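Local atomic coordinates of uncharacterized protein yfeY (Escherichia coli, PDB entry 2QZB), a protein that is of unknown function, belongs to the DUF1131 family and is probably a bacterial lipoprotein made with a signal sequence. Residues L30-I35 with V57-E61; A91-V95 with H132-Q136; F109-Q113 with V123-A127. The contacts are given in a common frame with arbitrary orientation. Residues are numbered along the deposited sequence.

Contact 1: residues L30-I35 with V57-E61; sequences LQEQAI and VRFFE
A helix start can be fixed to a sheet by a few side chains, and residues 30-35 and 57-61 show how. Leu-30 (phi/psi -85/75) leads into an extended Gln-31, which holds the N-cap position, and the first helical turn follows, with Ile-35 N bonded to Gln-31 O at 3.1 Å. Residues 57-61 are a β-strand. Leu-30 lies nearest Phe-59 and Glu-32 nearest Phe-60, at CA-CA distances of 7.7 and 8.1 Å, so side chains must span the gap. Arg-58 (chi1 m, chi2 t, chi3 p) curls its guanidinium back to the carbonyl of Leu-30: NH2 and NH1 both donate to Leu-30 O, at 2.6 and 2.8 Å, a bifurcated bond in the guanidinium plane. Phe-60 (chi1 m, chi2 85°) points its ring at the helix start. Ile-35, in the m,t rotamer, lays CD1 over one ring face, 4.0 Å from the centroid, a CH-pi contact. Leu-30 (t,p) brings CG to 3.7 Å from Phe-60 CE1, while Glu-32 N is 3.7 Å from Phe-60 CZ. This is the packing of a helix start on an antiparallel sheet, apolar within and polar at its margin. Strands 44-52 and 67-73 flank strand 55-64, and their Leu-45 and Ile-72 both touch Ile-35 of helix 32-38.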
loop_
_atom_site.group_PDB
_atom_site.type_symbol
_atom_site.label_atom_id
_atom_site.label_comp_id
_atom_site.label_asym_id
_atom_site.label_seq_id
_atom_site.Cartn_x
_atom_site.Cartn_y
_atom_site.Cartn_z
ATOM N N LEU A 30 -0.016 17.175 4.562
ATOM C CA LEU A 30 0.616 16.204 5.400
ATOM C C LEU A 30 0.752 16.758 6.823
ATOM O O LEU A 30 1.828 17.137 7.261
ATOM C CB LEU A 30 1.943 15.742 4.827
ATOM C CG LEU A 30 2.511 14.514 5.523
ATOM C CD1 LEU A 30 1.849 13.254 4.984
ATOM C CD2 LEU A 30 3.994 14.472 5.357
ATOM N N GLN A 31 -0.370 16.786 7.537
ATOM C CA GLN A 31 -0.420 17.429 8.845
ATOM C C GLN A 31 -1.337 16.642 9.763
ATOM O O GLN A 31 -2.325 16.107 9.308
ATOM C CB GLN A 31 -0.911 18.884 8.701
ATOM C CG GLN A 31 0.116 19.809 7.986
ATOM C CD GLN A 31 1.348 20.107 8.809
ATOM O OE1 GLN A 31 2.474 20.120 8.293
ATOM N NE2 GLN A 31 1.157 20.343 10.090
ATOM N N GLU A 32 -1.010 16.606 11.051
ATOM C CA GLU A 32 -1.755 15.823 12.011
ATOM C C GLU A 32 -3.267 16.023 11.945
ATOM O O GLU A 32 -4.001 15.057 11.813
ATOM C CB GLU A 32 -1.248 16.061 13.451
ATOM C CG GLU A 32 -1.845 15.037 14.418
ATOM C CD GLU A 32 -1.242 15.060 15.815
ATOM O OE1 GLU A 32 -1.014 16.158 16.371
ATOM O OE2 GLU A 32 -1.023 13.951 16.346
ATOM N N GLN A 33 -3.745 17.262 12.031
ATOM C CA GLN A 33 -5.200 17.487 12.147
ATOM C C GLN A 33 -5.952 17.256 10.832
ATOM O O GLN A 33 -7.111 16.818 10.811
ATOM C CB GLN A 33 -5.487 18.881 12.750
ATOM C CG GLN A 33 -6.143 18.854 14.168
ATOM C CD GLN A 33 -5.183 18.614 15.338
ATOM O OE1 GLN A 33 -5.496 18.976 16.466
ATOM N NE2 GLN A 33 -4.018 18.026 15.078
ATOM N N ALA A 34 -5.271 17.504 9.719
ATOM C CA ALA A 34 -5.858 17.254 8.397
ATOM C C ALA A 34 -6.106 15.753 8.193
ATOM O O ALA A 34 -7.148 15.341 7.742
ATOM C CB ALA A 34 -4.956 17.783 7.337
ATOM N N ILE A 35 -5.126 14.945 8.536
ATOM C CA ILE A 35 -5.248 13.489 8.412
ATOM C C ILE A 35 -6.324 12.951 9.373
ATOM O O ILE A 35 -7.166 12.162 8.979
ATOM C CB ILE A 35 -3.877 12.854 8.636
ATOM C CG1 ILE A 35 -3.003 13.172 7.430
ATOM C CG2 ILE A 35 -3.952 11.302 8.963
ATOM C CD1 ILE A 35 -1.540 13.178 7.775
ATOM N N VAL A 57 11.904 14.174 4.973
ATOM C CA VAL A 57 10.430 14.286 4.860
ATOM C C VAL A 57 9.725 13.665 6.068
ATOM O O VAL A 57 10.224 12.716 6.685
ATOM C CB VAL A 57 9.840 13.614 3.591
ATOM C CG1 VAL A 57 10.267 14.352 2.304
ATOM C CG2 VAL A 57 10.190 12.128 3.524
ATOM N N ARG A 58 8.540 14.189 6.357
ATOM C CA ARG A 58 7.719 13.668 7.395
ATOM C C ARG A 58 6.839 12.551 6.844
ATOM O O ARG A 58 6.526 12.512 5.632
ATOM C CB ARG A 58 6.895 14.793 7.974
ATOM C CG ARG A 58 7.766 15.899 8.629
ATOM C CD ARG A 58 7.119 17.282 8.571
ATOM N NE ARG A 58 5.793 17.287 9.186
ATOM C CZ ARG A 58 4.643 17.387 8.515
ATOM N NH1 ARG A 58 4.638 17.511 7.180
ATOM N NH2 ARG A 58 3.493 17.367 9.187
ATOM N N PHE A 59 6.522 11.607 7.723
ATOM C CA PHE A 59 5.492 10.602 7.454
ATOM C C PHE A 59 4.597 10.398 8.685
ATOM O O PHE A 59 4.981 10.814 9.791
ATOM C CB PHE A 59 6.090 9.277 6.944
ATOM C CG PHE A 59 6.883 8.512 7.957
ATOM C CD1 PHE A 59 8.247 8.692 8.063
ATOM C CD2 PHE A 59 6.273 7.565 8.756
ATOM C CE1 PHE A 59 8.982 7.974 8.987
ATOM C CE2 PHE A 59 6.976 6.861 9.698
ATOM C CZ PHE A 59 8.361 7.037 9.805
ATOM N N PHE A 60 3.419 9.802 8.475
ATOM C CA PHE A 60 2.513 9.427 9.575
ATOM C C PHE A 60 2.193 7.946 9.497
ATOM O O PHE A 60 2.076 7.392 8.410
ATOM C CB PHE A 60 1.211 10.260 9.568
ATOM C CG PHE A 60 1.423 11.709 9.904
ATOM C CD1 PHE A 60 1.786 12.630 8.896
ATOM C CD2 PHE A 60 1.310 12.161 11.230
ATOM C CE1 PHE A 60 2.025 13.957 9.193
ATOM C CE2 PHE A 60 1.535 13.480 11.547
ATOM C CZ PHE A 60 1.903 14.391 10.535
ATOM N N GLU A 61 2.081 7.311 10.662
ATOM C CA GLU A 61 1.559 5.960 10.793
ATOM C C GLU A 61 0.198 6.041 11.463
ATOM O O GLU A 61 0.030 6.594 12.570
ATOM C CB GLU A 61 2.522 5.064 11.596
ATOM C CG GLU A 61 3.761 4.611 10.769
ATOM C CD GLU A 61 4.755 3.842 11.594
ATOM O OE1 GLU A 61 5.467 2.977 11.044
ATOM O OE2 GLU A 61 4.800 4.071 12.816
#

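Contact 2: residues A91-V95 with H132-Q136; sequences ADTGV and HISYQ
A tight turn can be anchored to a sheet largely through one side chain, here Tyr-135. Residues 91-95 form a type I β-turn from Ala-91 to Gly-94, with Gly-94 N bonded to Ala-91 O at 2.9 Å; Ala-91 N also donates to Val-95 O at 2.6 Å. Gly-94, at phi 93°, has a backbone conformation in which a CB would strike the preceding carbonyl. The facing strand runs from Ile-133 and is extended, so alternate residues point at the turn. Ile-133 (m,t) comes first, lying nearest Ala-91 with CA atoms 8.1 Å apart and its CD1 4.3 Å from Asp-92 OD1. Ser-134 is out of reach. Tyr-135 (chi1 m, chi2 -58°) then pushes its ring against the loop, with its CA 8.5 Å from that of Val-95. Val-95 (chi1 t) sets CG1 over the ring face, 3.7 Å from the centroid, a CH-pi contact, and Ala-91 CB meets the ring edge at CE1, 4.1 Å away. At the ring's tip, Tyr-135 OH and Thr-93 OG1 share a very short 2.5 Å hydrogen bond. With chi1 p, Thr-93 OG1 also accepts from Val-95 N at 3.2 Å: an ST turn overlapping the β-turn, docked on a β-strand through a tyrosine.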
loop_
_atom_site.group_PDB
_atom_site.type_symbol
_atom_site.label_atom_id
_atom_site.label_comp_id
_atom_site.label_asym_id
_atom_site.label_seq_id
_atom_site.Cartn_x
_atom_site.Cartn_y
_atom_site.Cartn_z
ATOM N N ALA A 91 -9.264 -2.343 -1.795
ATOM C CA ALA A 91 -9.188 -1.521 -2.980
ATOM C C ALA A 91 -10.553 -1.543 -3.668
ATOM O O ALA A 91 -11.297 -2.502 -3.530
ATOM C CB ALA A 91 -8.097 -2.050 -3.920
ATOM N N ASP A 92 -10.891 -0.512 -4.425
ATOM C CA ASP A 92 -12.191 -0.513 -5.083
ATOM C C ASP A 92 -12.158 -1.430 -6.336
ATOM O O ASP A 92 -13.178 -1.672 -6.967
ATOM C CB ASP A 92 -12.676 0.913 -5.366
ATOM C CG ASP A 92 -11.892 1.585 -6.448
ATOM O OD1 ASP A 92 -10.956 0.968 -6.986
ATOM O OD2 ASP A 92 -12.217 2.736 -6.785
ATOM N N THR A 93 -10.969 -1.958 -6.649
ATOM C CA THR A 93 -10.811 -3.063 -7.582
ATOM C C THR A 93 -11.323 -4.367 -6.994
ATOM O O THR A 93 -11.365 -5.373 -7.709
ATOM C CB THR A 93 -9.342 -3.328 -7.847
ATOM O OG1 THR A 93 -8.719 -3.698 -6.601
ATOM C CG2 THR A 93 -8.662 -2.074 -8.467
ATOM N N GLY A 94 -11.668 -4.358 -5.701
ATOM C CA GLY A 94 -12.129 -5.559 -4.984
ATOM C C GLY A 94 -11.007 -6.326 -4.274
ATOM O O GLY A 94 -11.242 -7.311 -3.568
ATOM N N VAL A 95 -9.776 -5.890 -4.482
ATOM C CA VAL A 95 -8.654 -6.533 -3.867
ATOM C C VAL A 95 -8.546 -6.095 -2.377
ATOM O O VAL A 95 -8.877 -4.951 -2.008
ATOM C CB VAL A 95 -7.391 -6.284 -4.691
ATOM C CG1 VAL A 95 -6.197 -6.831 -4.001
ATOM C CG2 VAL A 95 -7.549 -6.936 -6.116
ATOM N N HIS A 132 -2.927 4.484 -10.289
ATOM C CA HIS A 132 -2.466 4.903 -8.941
ATOM C C HIS A 132 -2.287 3.794 -7.932
ATOM O O HIS A 132 -1.592 3.995 -6.946
ATOM C CB HIS A 132 -3.400 5.980 -8.377
ATOM C CG HIS A 132 -3.423 7.221 -9.196
ATOM N ND1 HIS A 132 -4.442 7.513 -10.082
ATOM C CD2 HIS A 132 -2.512 8.217 -9.324
ATOM C CE1 HIS A 132 -4.162 8.645 -10.704
ATOM N NE2 HIS A 132 -3.004 9.099 -10.253
ATOM N N ILE A 133 -2.891 2.623 -8.175
ATOM C CA ILE A 133 -2.917 1.507 -7.193
ATOM C C ILE A 133 -1.994 0.346 -7.575
ATOM O O ILE A 133 -1.934 -0.063 -8.765
ATOM C CB ILE A 133 -4.386 1.019 -6.951
ATOM C CG1 ILE A 133 -5.279 2.181 -6.525
ATOM C CG2 ILE A 133 -4.468 -0.145 -5.920
ATOM C CD1 ILE A 133 -6.797 1.829 -6.601
ATOM N N SER A 134 -1.260 -0.157 -6.566
ATOM C CA SER A 134 -0.387 -1.312 -6.664
ATOM C C SER A 134 -0.698 -2.206 -5.469
ATOM O O SER A 134 -1.246 -1.727 -4.482
ATOM C CB SER A 134 1.077 -0.890 -6.551
ATOM O OG SER A 134 1.444 -0.012 -7.605
ATOM N N TYR A 135 -0.323 -3.479 -5.562
ATOM C CA TYR A 135 -0.488 -4.441 -4.475
ATOM C C TYR A 135 0.888 -5.000 -4.195
ATOM O O TYR A 135 1.641 -5.299 -5.135
ATOM C CB TYR A 135 -1.435 -5.592 -4.889
ATOM C CG TYR A 135 -2.743 -5.168 -5.537
ATOM C CD1 TYR A 135 -3.633 -4.330 -4.879
ATOM C CD2 TYR A 135 -3.096 -5.627 -6.809
ATOM C CE1 TYR A 135 -4.812 -3.921 -5.476
ATOM C CE2 TYR A 135 -4.297 -5.249 -7.399
ATOM C CZ TYR A 135 -5.145 -4.409 -6.733
ATOM O OH TYR A 135 -6.349 -4.044 -7.295
ATOM N N GLN A 136 1.256 -5.140 -2.936
ATOM C CA GLN A 136 2.427 -5.962 -2.631
ATOM C C GLN A 136 1.964 -7.331 -2.179
ATOM O O GLN A 136 0.890 -7.467 -1.559
ATOM C CB GLN A 136 3.352 -5.331 -1.572
ATOM C CG GLN A 136 3.958 -3.984 -1.976
ATOM C CD GLN A 136 5.120 -3.529 -1.059
ATOM O OE1 GLN A 136 5.373 -4.121 0.003
ATOM N NE2 GLN A 136 5.824 -2.473 -1.481
#

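Contact 3: residues F109-Q113 with V123-A127; sequences FGNCQ and VECKA
This is a disulfide-bridged antiparallel pairing between the two strands of a β-hairpin, at the edge of the large sheet where strand 112-114 is outermost. Cys-112 and Cys-125 form a non-hydrogen-bonded pair, the classic cross-strand site for a disulfide, with CA atoms only 4.0 Å apart. Both side chains adopt chi1 m, and their SG atoms join at 2.1 Å with chi3 at 106°. Gln-113 and Glu-124 make the adjacent hydrogen-bonded pair, CA-CA 5.3 Å: Gln-113 N donates to Glu-124 O at 2.8 Å and Glu-124 N to Gln-113 O at 2.6 Å. On the other side of the cystine, Lys-126 N reaches Asn-111 O at 3.2 Å. Gly-110, at positive phi, belongs to the loop entering the strand, and Lys-126 NZ folds back to its O at 2.8 Å in a weak hydrogen bond. Val-123 (chi1 t) packs CG1 3.8 Å from Cys-112 CB. Glu-124 (chi1 and chi2 t) carries its carboxylate away from Gln-113 to a salt bridge with Arg-165 and a hydrogen bond with Gln-136. On the cystine face, Phe-101 of helix 101-104 touches both half-cystines, while strand 133-138 borders strand 123-126 on the side away from 112-114.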
loop_
_atom_site.group_PDB
_atom_site.type_symbol
_atom_site.label_atom_id
_atom_site.label_comp_id
_atom_site.label_asym_id
_atom_site.label_seq_id
_atom_site.Cartn_x
_atom_site.Cartn_y
_atom_site.Cartn_z
ATOM N N PHE A 109 5.306 -11.668 -15.035
ATOM C CA PHE A 109 6.005 -10.939 -16.111
ATOM C C PHE A 109 5.333 -9.620 -16.427
ATOM O O PHE A 109 4.121 -9.563 -16.702
ATOM C CB PHE A 109 6.131 -11.821 -17.378
ATOM C CG PHE A 109 6.866 -11.155 -18.527
ATOM C CD1 PHE A 109 8.231 -11.374 -18.717
ATOM C CD2 PHE A 109 6.195 -10.300 -19.412
ATOM C CE1 PHE A 109 8.917 -10.745 -19.757
ATOM C CE2 PHE A 109 6.873 -9.671 -20.455
ATOM C CZ PHE A 109 8.235 -9.895 -20.627
ATOM N N GLY A 110 6.115 -8.550 -16.334
ATOM C CA GLY A 110 5.692 -7.220 -16.770
ATOM C C GLY A 110 4.725 -6.501 -15.847
ATOM O O GLY A 110 4.711 -5.272 -15.808
ATOM N N ASN A 111 3.871 -7.263 -15.159
ATOM C CA ASN A 111 2.922 -6.733 -14.159
ATOM C C ASN A 111 3.620 -6.291 -12.835
ATOM O O ASN A 111 3.214 -5.319 -12.163
ATOM C CB ASN A 111 1.926 -7.847 -13.777
ATOM C CG ASN A 111 1.146 -8.435 -14.979
ATOM O OD1 ASN A 111 0.164 -7.838 -15.440
ATOM N ND2 ASN A 111 1.533 -9.658 -15.427
ATOM N N CYS A 112 4.666 -7.038 -12.486
ATOM C CA CYS A 112 5.187 -7.148 -11.128
ATOM C C CYS A 112 6.691 -7.003 -11.101
ATOM O O CYS A 112 7.365 -7.341 -12.067
ATOM C CB CYS A 112 4.852 -8.524 -10.554
ATOM S SG CYS A 112 3.090 -8.925 -10.628
ATOM N N GLN A 113 7.186 -6.510 -9.964
ATOM C CA GLN A 113 8.593 -6.271 -9.693
ATOM C C GLN A 113 8.846 -6.436 -8.185
ATOM O O GLN A 113 7.937 -6.276 -7.375
ATOM C CB GLN A 113 8.972 -4.848 -10.140
ATOM C CG GLN A 113 9.279 -4.726 -11.652
ATOM C CD GLN A 113 9.020 -3.331 -12.245
ATOM O OE1 GLN A 113 8.778 -2.340 -11.527
ATOM N NE2 GLN A 113 9.040 -3.264 -13.573
ATOM N N VAL A 123 6.752 -8.682 -3.480
ATOM C CA VAL A 123 6.691 -8.387 -4.897
ATOM C C VAL A 123 5.564 -7.373 -5.049
ATOM O O VAL A 123 4.514 -7.513 -4.402
ATOM C CB VAL A 123 6.422 -9.678 -5.688
ATOM C CG1 VAL A 123 6.266 -9.396 -7.182
ATOM C CG2 VAL A 123 7.593 -10.615 -5.499
ATOM N N GLU A 124 5.793 -6.342 -5.859
ATOM C CA GLU A 124 4.801 -5.314 -6.075
ATOM C C GLU A 124 4.299 -5.323 -7.520
ATOM O O GLU A 124 5.116 -5.327 -8.456
ATOM C CB GLU A 124 5.411 -3.965 -5.764
ATOM C CG GLU A 124 4.431 -2.815 -5.751
ATOM C CD GLU A 124 5.103 -1.535 -5.354
ATOM O OE1 GLU A 124 5.902 -1.550 -4.383
ATOM O OE2 GLU A 124 4.854 -0.526 -6.032
ATOM N N CYS A 125 2.974 -5.270 -7.678
ATOM C CA CYS A 125 2.287 -5.382 -8.971
ATOM C C CYS A 125 1.266 -4.277 -9.130
ATOM O O CYS A 125 0.509 -4.005 -8.211
ATOM C CB CYS A 125 1.522 -6.720 -9.099
ATOM S SG CYS A 125 2.452 -8.285 -8.786
ATOM N N LYS A 126 1.191 -3.686 -10.321
ATOM C CA LYS A 126 0.210 -2.647 -10.575
ATOM C C LYS A 126 -1.145 -3.278 -10.724
ATOM O O LYS A 126 -1.288 -4.377 -11.289
ATOM C CB LYS A 126 0.544 -1.833 -11.845
ATOM C CG LYS A 126 2.014 -1.549 -12.033
ATOM C CD LYS A 126 2.544 -2.193 -13.345
ATOM C CE LYS A 126 3.984 -1.759 -13.675
ATOM N NZ LYS A 126 4.664 -2.734 -14.605
ATOM N N ALA A 127 -2.144 -2.594 -10.213
ATOM C CA ALA A 127 -3.499 -3.025 -10.331
ATOM C C ALA A 127 -3.929 -2.832 -11.785
ATOM O O ALA A 127 -3.629 -1.798 -12.409
ATOM C CB ALA A 127 -4.353 -2.222 -9.422
#

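How the contacts relate
Followed from the N terminus, the chain first closes a short loop at contact 1, where helix 32-38 meets strand 55-64 after the outermost strand 44-52 has been laid down. It then adds strands 67-73 and 81-84, reaching the middle of the sheet, before contact 2 opens at the 91-95 turn. Contact 3 opens and closes before the chain returns to the turn through strand 133-138, so the hairpin is contained within the longer loop of contact 2. These two adjoin: strands 123-126 and 133-138 are neighbours, with Tyr-135 N 2.8 Å from Cys-125 O. Contact 1 lies across the chain's centre, 22 and 28 Å from them between centres, yet all three reach the same antiparallel sheet.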